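Local coordinates for type III effector Xcv3220-like C-terminal domain-containing protein (Xanthomonas campestris pv. vesicatoria, PDB 4FC9) that is secreted into plant host cells as a type III effector, its all-helical C-terminal domain probably acting as an E3 ubiquitin ligase, at residues Glu27-Ala33 / Val169-Pro173; Pro55-Ala60 / Ala183-Pro187; Met84-Ser88 / Met161-Arg165. All blocks are in the same frame, centred on the assembly; numbering follows the deposited sequence.

Contact 1. Residues Glu27-Ala33 / Val169-Pro173; sequences ELLLTAA and VHAHP
H170 reaches across to the loop 27-33 and gives the hydrogen on ND1 to E27 OE2, 3.1 Å away, in a fairly straight bond (160° at the hydrogen). The acceptor sits almost exactly in the imidazole plane, but seen from the glutamate the donor stands above the carboxylate, well out of its plane. The two flat groups are accordingly turned steeply against each other. On the same ring, A33 CB touches the edge at CD2, 3.5 Å away, while T31 OG1 comes in obliquely to 3.2 Å from NE2. OE2 of E27 also lies beside the backbone of A171, 3.5 Å from its CA. The imidazole can span this gap because its CG is anti to the backbone N (chi1 -174°), which carries the ring out from the last turn of its helix toward E27 and T31. In the all-helical C-terminal domain, the loop leading into helix 32-49, with that helix's first residues, meets the last turn of helix 152-171 here, joined at the surface by a histidine-carboxylate hydrogen bond. T31 is the N-cap of helix 32-49: its OG1 bonds the backbone N of L34, and this ties down the hydroxyl facing NE2. E27 bends at chi2 (-77°) to bring its carboxylate round to the histidine. Further along helix 32-49, L34 and I37 also pack against the H170 side chain, and E27 rests on L34 as well.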
loop_
_atom_site.group_PDB
_atom_site.type_symbol
_atom_site.label_atom_id
_atom_site.label_comp_id
_atom_site.label_asym_id
_atom_site.label_seq_id
_atom_site.Cartn_x
_atom_site.Cartn_y
_atom_site.Cartn_z
ATOM N N GLU A 27 12.629 -9.503 -2.170
ATOM C CA GLU A 27 12.500 -10.327 -3.362
ATOM C C GLU A 27 13.789 -10.193 -4.150
ATOM O O GLU A 27 14.061 -9.151 -4.747
ATOM C CB GLU A 27 11.315 -9.877 -4.216
ATOM C CG GLU A 27 9.953 -10.276 -3.675
ATOM C CD GLU A 27 9.614 -11.740 -3.917
ATOM O OE1 GLU A 27 10.418 -12.452 -4.558
ATOM O OE2 GLU A 27 8.531 -12.176 -3.464
ATOM N N LEU A 28 14.582 -11.254 -4.144
ATOM C CA LEU A 28 15.932 -11.202 -4.681
ATOM C C LEU A 28 15.994 -10.827 -6.155
ATOM O O LEU A 28 16.924 -10.144 -6.581
ATOM C CB LEU A 28 16.648 -12.524 -4.426
ATOM C CG LEU A 28 16.829 -12.833 -2.940
ATOM C CD1 LEU A 28 17.641 -14.091 -2.760
ATOM C CD2 LEU A 28 17.479 -11.657 -2.224
ATOM N N LEU A 29 15.009 -11.260 -6.933
ATOM C CA LEU A 29 15.009 -10.955 -8.359
ATOM C C LEU A 29 13.809 -10.138 -8.795
ATOM O O LEU A 29 12.702 -10.319 -8.294
ATOM C CB LEU A 29 15.095 -12.232 -9.198
ATOM C CG LEU A 29 16.446 -12.943 -9.239
ATOM C CD1 LEU A 29 16.338 -14.204 -10.071
ATOM C CD2 LEU A 29 17.524 -12.021 -9.789
ATOM N N LEU A 30 14.040 -9.226 -9.729
ATOM C CA LEU A 30 12.941 -8.523 -10.357
ATOM C C LEU A 30 12.366 -9.421 -11.447
ATOM O O LEU A 30 12.772 -9.357 -12.606
ATOM C CB LEU A 30 13.406 -7.189 -10.934
ATOM C CG LEU A 30 12.314 -6.242 -11.434
ATOM C CD1 LEU A 30 11.306 -5.926 -10.337
ATOM C CD2 LEU A 30 12.941 -4.966 -11.964
ATOM N N THR A 31 11.435 -10.279 -11.047
ATOM C CA THR A 31 10.730 -11.148 -11.971
ATOM C C THR A 31 9.737 -10.319 -12.764
ATOM O O THR A 31 9.411 -9.195 -12.377
ATOM C CB THR A 31 9.940 -12.223 -11.214
ATOM O OG1 THR A 31 8.927 -11.590 -10.426
ATOM C CG2 THR A 31 10.850 -13.015 -10.289
ATOM N N ALA A 32 9.247 -10.874 -13.866
ATOM C CA ALA A 32 8.261 -10.185 -14.691
ATOM C C ALA A 32 6.994 -9.863 -13.905
ATOM O O ALA A 32 6.351 -8.839 -14.142
ATOM C CB ALA A 32 7.927 -11.011 -15.915
ATOM N N ALA A 33 6.642 -10.746 -12.974
ATOM C CA ALA A 33 5.451 -10.577 -12.144
ATOM C C ALA A 33 5.587 -9.370 -11.234
ATOM O O ALA A 33 4.647 -8.594 -11.072
ATOM C CB ALA A 33 5.204 -11.826 -11.319
ATOM N N VAL A 169 1.057 -11.382 -2.045
ATOM C CA VAL A 169 0.643 -12.548 -2.823
ATOM C C VAL A 169 1.759 -13.074 -3.725
ATOM O O VAL A 169 1.857 -14.273 -3.976
ATOM C CB VAL A 169 -0.621 -12.241 -3.651
ATOM C CG1 VAL A 169 -0.956 -13.385 -4.598
ATOM C CG2 VAL A 169 -1.787 -11.958 -2.722
ATOM N N HIS A 170 2.615 -12.181 -4.202
ATOM C CA HIS A 170 3.751 -12.623 -4.992
ATOM C C HIS A 170 4.693 -13.455 -4.134
ATOM O O HIS A 170 5.202 -14.493 -4.564
ATOM C CB HIS A 170 4.512 -11.440 -5.578
ATOM C CG HIS A 170 5.598 -11.852 -6.518
ATOM N ND1 HIS A 170 6.883 -12.112 -6.099
ATOM C CD2 HIS A 170 5.579 -12.091 -7.851
ATOM C CE1 HIS A 170 7.615 -12.480 -7.137
ATOM N NE2 HIS A 170 6.847 -12.470 -8.213
ATOM N N ALA A 171 4.914 -12.989 -2.911
ATOM C CA ALA A 171 5.776 -13.677 -1.967
ATOM C C ALA A 171 5.127 -14.956 -1.450
ATOM O O ALA A 171 5.803 -15.959 -1.246
ATOM C CB ALA A 171 6.143 -12.755 -0.815
ATOM N N HIS A 172 3.815 -14.917 -1.238
ATOM C CA HIS A 172 3.082 -16.088 -0.758
ATOM C C HIS A 172 1.838 -16.331 -1.594
ATOM O O HIS A 172 0.744 -15.923 -1.211
ATOM C CB HIS A 172 2.679 -15.904 0.703
ATOM C CG HIS A 172 3.795 -15.425 1.575
ATOM N ND1 HIS A 172 4.013 -14.089 1.835
ATOM C CD2 HIS A 172 4.768 -16.100 2.230
ATOM C CE1 HIS A 172 5.066 -13.961 2.621
ATOM N NE2 HIS A 172 5.543 -15.167 2.874
ATOM N N PRO A 173 2.004 -17.002 -2.741
ATOM C CA PRO A 173 0.929 -17.208 -3.718
ATOM C C PRO A 173 -0.351 -17.817 -3.133
ATOM O O PRO A 173 -1.439 -17.508 -3.615
ATOM C CB PRO A 173 1.577 -18.141 -4.742
ATOM C CG PRO A 173 3.022 -17.787 -4.679
ATOM C CD PRO A 173 3.286 -17.543 -3.221
#

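Contact 2. Residues Pro55-Ala60 / Ala183-Pro187; sequences PFLEGA and AVHIP
The ring of H185 is tucked under the turn that L57-A60 makes, and this is the tight part of the contact. E58 CA sits 3.5 Å from the centroid of the imidazole, only 2° off its normal, a CH-pi contact over the middle of one face. The histidine CG lies anti to its carbonyl carbon (chi1 -55°), which slides the ring beneath the L57-E58 backbone. The turn is type II, closed by the bond from A60 N to L57 O, with G59 taking the left-handed backbone angles of its third position. Beside the ring the chains clasp through the main chain: H185 N donates to P55 O at 2.6 Å, in the carbonyl plane and on a lone pair. V184 CA points a hydrogen at that same oxygen from 3.4 Å, and P55 CA returns the gesture to H185 O at 3.3 Å. A60 CB closes in on H185 O too, and packs more loosely on the P187 ring.

The outer flanks are bridged by water instead. One water donates to both F56 O and A183 O, the latter at 2.6 Å. A second accepts from G59 N at 2.7 Å and lies 3.1 Å from H185 ND1, while E58, whose CB still comes near the ring atom CE1, is extended beyond CG and exposed. Neither segment is helix or strand, yet both are moored to helices: P55 and P187 lean on helix 32-49, V184 on W162 of helix 152-171, and F56 plugs between those two helices and helix 79-88.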
loop_
_atom_site.group_PDB
_atom_site.type_symbol
_atom_site.label_atom_id
_atom_site.label_comp_id
_atom_site.label_asym_id
_atom_site.label_seq_id
_atom_site.Cartn_x
_atom_site.Cartn_y
_atom_site.Cartn_z
ATOM N N PRO A 55 -9.006 4.642 -10.294
ATOM C CA PRO A 55 -8.702 3.385 -10.988
ATOM C C PRO A 55 -9.447 2.180 -10.424
ATOM O O PRO A 55 -9.302 1.073 -10.941
ATOM C CB PRO A 55 -7.197 3.218 -10.755
ATOM C CG PRO A 55 -6.943 3.916 -9.471
ATOM C CD PRO A 55 -7.870 5.103 -9.477
ATOM N N PHE A 56 -10.235 2.395 -9.379
ATOM C CA PHE A 56 -10.920 1.299 -8.711
ATOM C C PHE A 56 -12.323 1.084 -9.252
ATOM O O PHE A 56 -12.986 0.112 -8.900
ATOM C CB PHE A 56 -10.936 1.522 -7.198
ATOM C CG PHE A 56 -9.563 1.507 -6.579
ATOM C CD1 PHE A 56 -8.909 0.311 -6.345
ATOM C CD2 PHE A 56 -8.919 2.689 -6.253
ATOM C CE1 PHE A 56 -7.636 0.292 -5.787
ATOM C CE2 PHE A 56 -7.649 2.681 -5.695
ATOM C CZ PHE A 56 -7.005 1.481 -5.460
ATOM N N LEU A 57 -12.766 1.987 -10.118
ATOM C CA LEU A 57 -14.068 1.847 -10.752
ATOM C C LEU A 57 -13.930 1.737 -12.259
ATOM O O LEU A 57 -13.068 2.375 -12.861
ATOM C CB LEU A 57 -14.985 3.019 -10.390
ATOM C CG LEU A 57 -15.513 3.086 -8.957
ATOM C CD1 LEU A 57 -16.206 4.411 -8.716
ATOM C CD2 LEU A 57 -16.455 1.928 -8.674
ATOM N N GLU A 58 -14.788 0.914 -12.853
ATOM C CA GLU A 58 -14.863 0.742 -14.294
ATOM C C GLU A 58 -14.879 2.084 -15.021
ATOM O O GLU A 58 -15.669 2.969 -14.701
ATOM C CB GLU A 58 -16.116 -0.060 -14.641
ATOM C CG GLU A 58 -16.226 -0.445 -16.099
ATOM C CD GLU A 58 -17.488 -1.225 -16.399
ATOM O OE1 GLU A 58 -18.375 -1.290 -15.522
ATOM O OE2 GLU A 58 -17.596 -1.774 -17.511
ATOM N N GLY A 59 -13.979 2.235 -15.987
ATOM C CA GLY A 59 -13.882 3.456 -16.768
ATOM C C GLY A 59 -13.049 4.548 -16.132
ATOM O O GLY A 59 -12.865 5.608 -16.720
ATOM N N ALA A 60 -12.545 4.283 -14.930
ATOM C CA ALA A 60 -11.763 5.257 -14.172
ATOM C C ALA A 60 -12.414 6.641 -14.100
ATOM O O ALA A 60 -11.863 7.614 -14.611
ATOM C CB ALA A 60 -10.358 5.359 -14.737
ATOM N N ALA A 183 -10.048 -5.857 -9.818
ATOM C CA ALA A 183 -9.973 -5.212 -11.112
ATOM C C ALA A 183 -9.511 -3.779 -10.931
ATOM O O ALA A 183 -10.031 -3.054 -10.097
ATOM C CB ALA A 183 -11.324 -5.250 -11.797
ATOM N N VAL A 184 -8.521 -3.374 -11.709
ATOM C CA VAL A 184 -8.090 -1.993 -11.698
ATOM C C VAL A 184 -8.311 -1.416 -13.084
ATOM O O VAL A 184 -8.292 -2.137 -14.082
ATOM C CB VAL A 184 -6.618 -1.847 -11.251
ATOM C CG1 VAL A 184 -6.336 -2.778 -10.084
ATOM C CG2 VAL A 184 -5.670 -2.127 -12.394
ATOM N N HIS A 185 -8.553 -0.116 -13.145
ATOM C CA HIS A 185 -8.939 0.502 -14.398
ATOM C C HIS A 185 -8.064 1.692 -14.735
ATOM O O HIS A 185 -8.171 2.755 -14.132
ATOM C CB HIS A 185 -10.413 0.880 -14.358
ATOM C CG HIS A 185 -11.306 -0.270 -14.017
ATOM N ND1 HIS A 185 -11.806 -1.133 -14.968
ATOM C CD2 HIS A 185 -11.769 -0.717 -12.825
ATOM C CE1 HIS A 185 -12.551 -2.051 -14.380
ATOM N NE2 HIS A 185 -12.544 -1.823 -13.079
ATOM N N ILE A 186 -7.180 1.485 -15.700
ATOM C CA ILE A 186 -6.264 2.515 -16.144
ATOM C C ILE A 186 -6.829 3.164 -17.398
ATOM O O ILE A 186 -7.217 2.466 -18.336
ATOM C CB ILE A 186 -4.877 1.918 -16.455
ATOM C CG1 ILE A 186 -4.359 1.114 -15.257
ATOM C CG2 ILE A 186 -3.893 3.007 -16.863
ATOM C CD1 ILE A 186 -4.321 1.878 -13.952
ATOM N N PRO A 187 -6.896 4.506 -17.412
ATOM C CA PRO A 187 -7.339 5.258 -18.585
ATOM C C PRO A 187 -6.605 4.822 -19.844
ATOM O O PRO A 187 -5.421 4.477 -19.791
ATOM C CB PRO A 187 -6.956 6.693 -18.234
ATOM C CG PRO A 187 -7.041 6.743 -16.766
ATOM C CD PRO A 187 -6.602 5.393 -16.274
HETATM O O HOH W 1 -12.443 -3.032 -9.060
HETATM O O HOH W 2 -12.457 0.622 -17.480
#

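Contact 3. Residues Met84-Ser88 / Met161-Arg165; sequences MLAES and MWKTR
E87 OE2 takes a hydrogen from R165 NH2 over 2.6 Å, and the neighbouring OE1 takes one from R165 NE at 2.7 Å. The guanidinium thus grips the carboxylate side-on, one nitrogen to each oxygen, and both oxygens offer their syn lone pairs. The two planes are only 19° apart, so this is a nearly coplanar, two-pronged salt bridge that fixes the rotation of both groups. OE1 lies in the guanidinium plane, whereas OE2 is tilted out of it. The remaining nitrogen, NH1, is bonded to the carbonyl of P180, which gives the guanidinium a second anchor, and F179 packs on the arginine side chain. R165 is buried while E87 keeps some exposure; the paired carboxylate probably offsets the arginine's charge there.

Helices 79-88 and 152-171 meet here near the centre of the domain, their local axes 59° apart in direction and 11.5 Å from each other at closest approach. Side chains fill that wide gap, chiefly two selenomethionines. M161 stretches out fully, CG anti to its backbone N (chi1 -169°), and its methyl CE ends 3.3 Å from M84 O, also touching E87 CB. Its selenium rests against M84 CB at 3.9 Å and against S88 CB at 3.8 Å. M84 comes the other way: its SE meets R165 CD at 3.7 Å, crossing the arginine at about a right angle, and brushes W162 CB more loosely. The S88 hydroxyl turns back onto its own helix and donates to L85 O at 2.6 Å. M161 also packs on F93 of helix 91-101, and W162 on I37, T40 and M44 of helix 32-49.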
loop_
_atom_site.group_PDB
_atom_site.type_symbol
_atom_site.label_atom_id
_atom_site.label_comp_id
_atom_site.label_asym_id
_atom_site.label_seq_id
_atom_site.Cartn_x
_atom_site.Cartn_y
_atom_site.Cartn_z
HETATM N N MSE A 84 -10.852 -3.745 0.480
HETATM C CA MSE A 84 -9.500 -3.540 0.985
HETATM C C MSE A 84 -9.505 -2.934 2.375
HETATM O O MSE A 84 -8.617 -3.204 3.171
HETATM C CB MSE A 84 -8.687 -2.681 0.022
HETATM C CG MSE A 84 -8.384 -3.384 -1.287
HETATM SE SE MSE A 84 -6.904 -2.558 -2.234
HETATM C CE MSE A 84 -7.688 -0.815 -2.494
ATOM N N LEU A 85 -10.514 -2.123 2.666
ATOM C CA LEU A 85 -10.701 -1.610 4.018
ATOM C C LEU A 85 -10.796 -2.766 5.006
ATOM O O LEU A 85 -10.128 -2.766 6.035
ATOM C CB LEU A 85 -11.941 -0.710 4.100
ATOM C CG LEU A 85 -11.728 0.759 3.708
ATOM C CD1 LEU A 85 -13.049 1.501 3.562
ATOM C CD2 LEU A 85 -10.825 1.457 4.720
ATOM N N ALA A 86 -11.609 -3.764 4.678
ATOM C CA ALA A 86 -11.775 -4.925 5.545
ATOM C C ALA A 86 -10.488 -5.731 5.680
ATOM O O ALA A 86 -10.133 -6.150 6.782
ATOM C CB ALA A 86 -12.908 -5.808 5.047
ATOM N N GLU A 87 -9.800 -5.945 4.560
ATOM C CA GLU A 87 -8.522 -6.657 4.561
ATOM C C GLU A 87 -7.501 -5.974 5.467
ATOM O O GLU A 87 -6.727 -6.635 6.153
ATOM C CB GLU A 87 -7.954 -6.762 3.142
ATOM C CG GLU A 87 -8.690 -7.724 2.239
ATOM C CD GLU A 87 -8.148 -7.717 0.826
ATOM O OE1 GLU A 87 -7.073 -7.130 0.601
ATOM O OE2 GLU A 87 -8.800 -8.292 -0.065
ATOM N N SER A 88 -7.514 -4.646 5.476
ATOM C CA SER A 88 -6.549 -3.883 6.257
ATOM C C SER A 88 -6.797 -3.998 7.764
ATOM O O SER A 88 -5.937 -3.648 8.568
ATOM C CB SER A 88 -6.534 -2.422 5.816
ATOM O OG SER A 88 -7.709 -1.752 6.236
HETATM N N MSE A 161 -1.896 0.376 -0.910
HETATM C CA MSE A 161 -2.328 -0.895 -0.371
HETATM C C MSE A 161 -2.518 -1.928 -1.467
HETATM O O MSE A 161 -2.300 -3.121 -1.244
HETATM C CB MSE A 161 -3.607 -0.767 0.447
HETATM C CG MSE A 161 -3.871 -2.055 1.208
HETATM SE SE MSE A 161 -5.484 -2.127 2.191
HETATM C CE MSE A 161 -5.556 -4.070 2.441
ATOM N N TRP A 162 -2.913 -1.474 -2.653
ATOM C CA TRP A 162 -3.031 -2.397 -3.766
ATOM C C TRP A 162 -1.681 -3.033 -4.047
ATOM O O TRP A 162 -1.580 -4.249 -4.186
ATOM C CB TRP A 162 -3.562 -1.722 -5.025
ATOM C CG TRP A 162 -3.779 -2.721 -6.122
ATOM C CD1 TRP A 162 -4.915 -3.437 -6.367
ATOM C CD2 TRP A 162 -2.819 -3.145 -7.098
ATOM N NE1 TRP A 162 -4.728 -4.266 -7.448
ATOM C CE2 TRP A 162 -3.449 -4.105 -7.914
ATOM C CE3 TRP A 162 -1.491 -2.797 -7.368
ATOM C CZ2 TRP A 162 -2.794 -4.723 -8.980
ATOM C CZ3 TRP A 162 -0.843 -3.409 -8.427
ATOM C CH2 TRP A 162 -1.495 -4.362 -9.220
ATOM N N LYS A 163 -0.643 -2.206 -4.116
ATOM C CA LYS A 163 0.707 -2.717 -4.302
ATOM C C LYS A 163 1.093 -3.646 -3.163
ATOM O O LYS A 163 1.615 -4.730 -3.397
ATOM C CB LYS A 163 1.720 -1.582 -4.403
ATOM C CG LYS A 163 3.149 -2.077 -4.472
ATOM C CD LYS A 163 4.018 -1.129 -5.263
ATOM C CE LYS A 163 5.042 -0.463 -4.377
ATOM N NZ LYS A 163 5.943 0.420 -5.171
ATOM N N THR A 164 0.818 -3.220 -1.934
ATOM C CA THR A 164 1.151 -4.003 -0.745
ATOM C C THR A 164 0.577 -5.416 -0.793
ATOM O O THR A 164 1.291 -6.386 -0.561
ATOM C CB THR A 164 0.679 -3.304 0.546
ATOM O OG1 THR A 164 1.450 -2.116 0.753
ATOM C CG2 THR A 164 0.857 -4.220 1.745
ATOM N N ARG A 165 -0.710 -5.532 -1.105
ATOM C CA ARG A 165 -1.365 -6.834 -1.125
ATOM C C ARG A 165 -0.884 -7.689 -2.298
ATOM O O ARG A 165 -0.812 -8.912 -2.195
ATOM C CB ARG A 165 -2.898 -6.694 -1.113
ATOM C CG ARG A 165 -3.499 -6.121 -2.380
ATOM C CD ARG A 165 -4.938 -5.641 -2.178
ATOM N NE ARG A 165 -5.875 -6.695 -1.781
ATOM C CZ ARG A 165 -6.426 -7.573 -2.618
ATOM N NH1 ARG A 165 -6.120 -7.557 -3.908
ATOM N NH2 ARG A 165 -7.276 -8.479 -2.161
#

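Overall arrangement
Helix 152-171 is the common element: its last turn enters contact 1, its middle enters contact 3, and the chain leaving it returns in contact 2. Helix 32-49 begins at contact 1, and the loop after it supplies residues 55-60. Contacts 1 and 2 lie 24 Å apart between centres, and their segments alternate along the chain; contact 3, nested within both loops, is 17 and 16 Å from them. Contacts 2 and 3 touch, V184 CG1 lying 3.4 Å from W162 NE1 and F56 packing on M84. From surface to core, the three contacts join segments 73 to 136 residues apart into one helical domain.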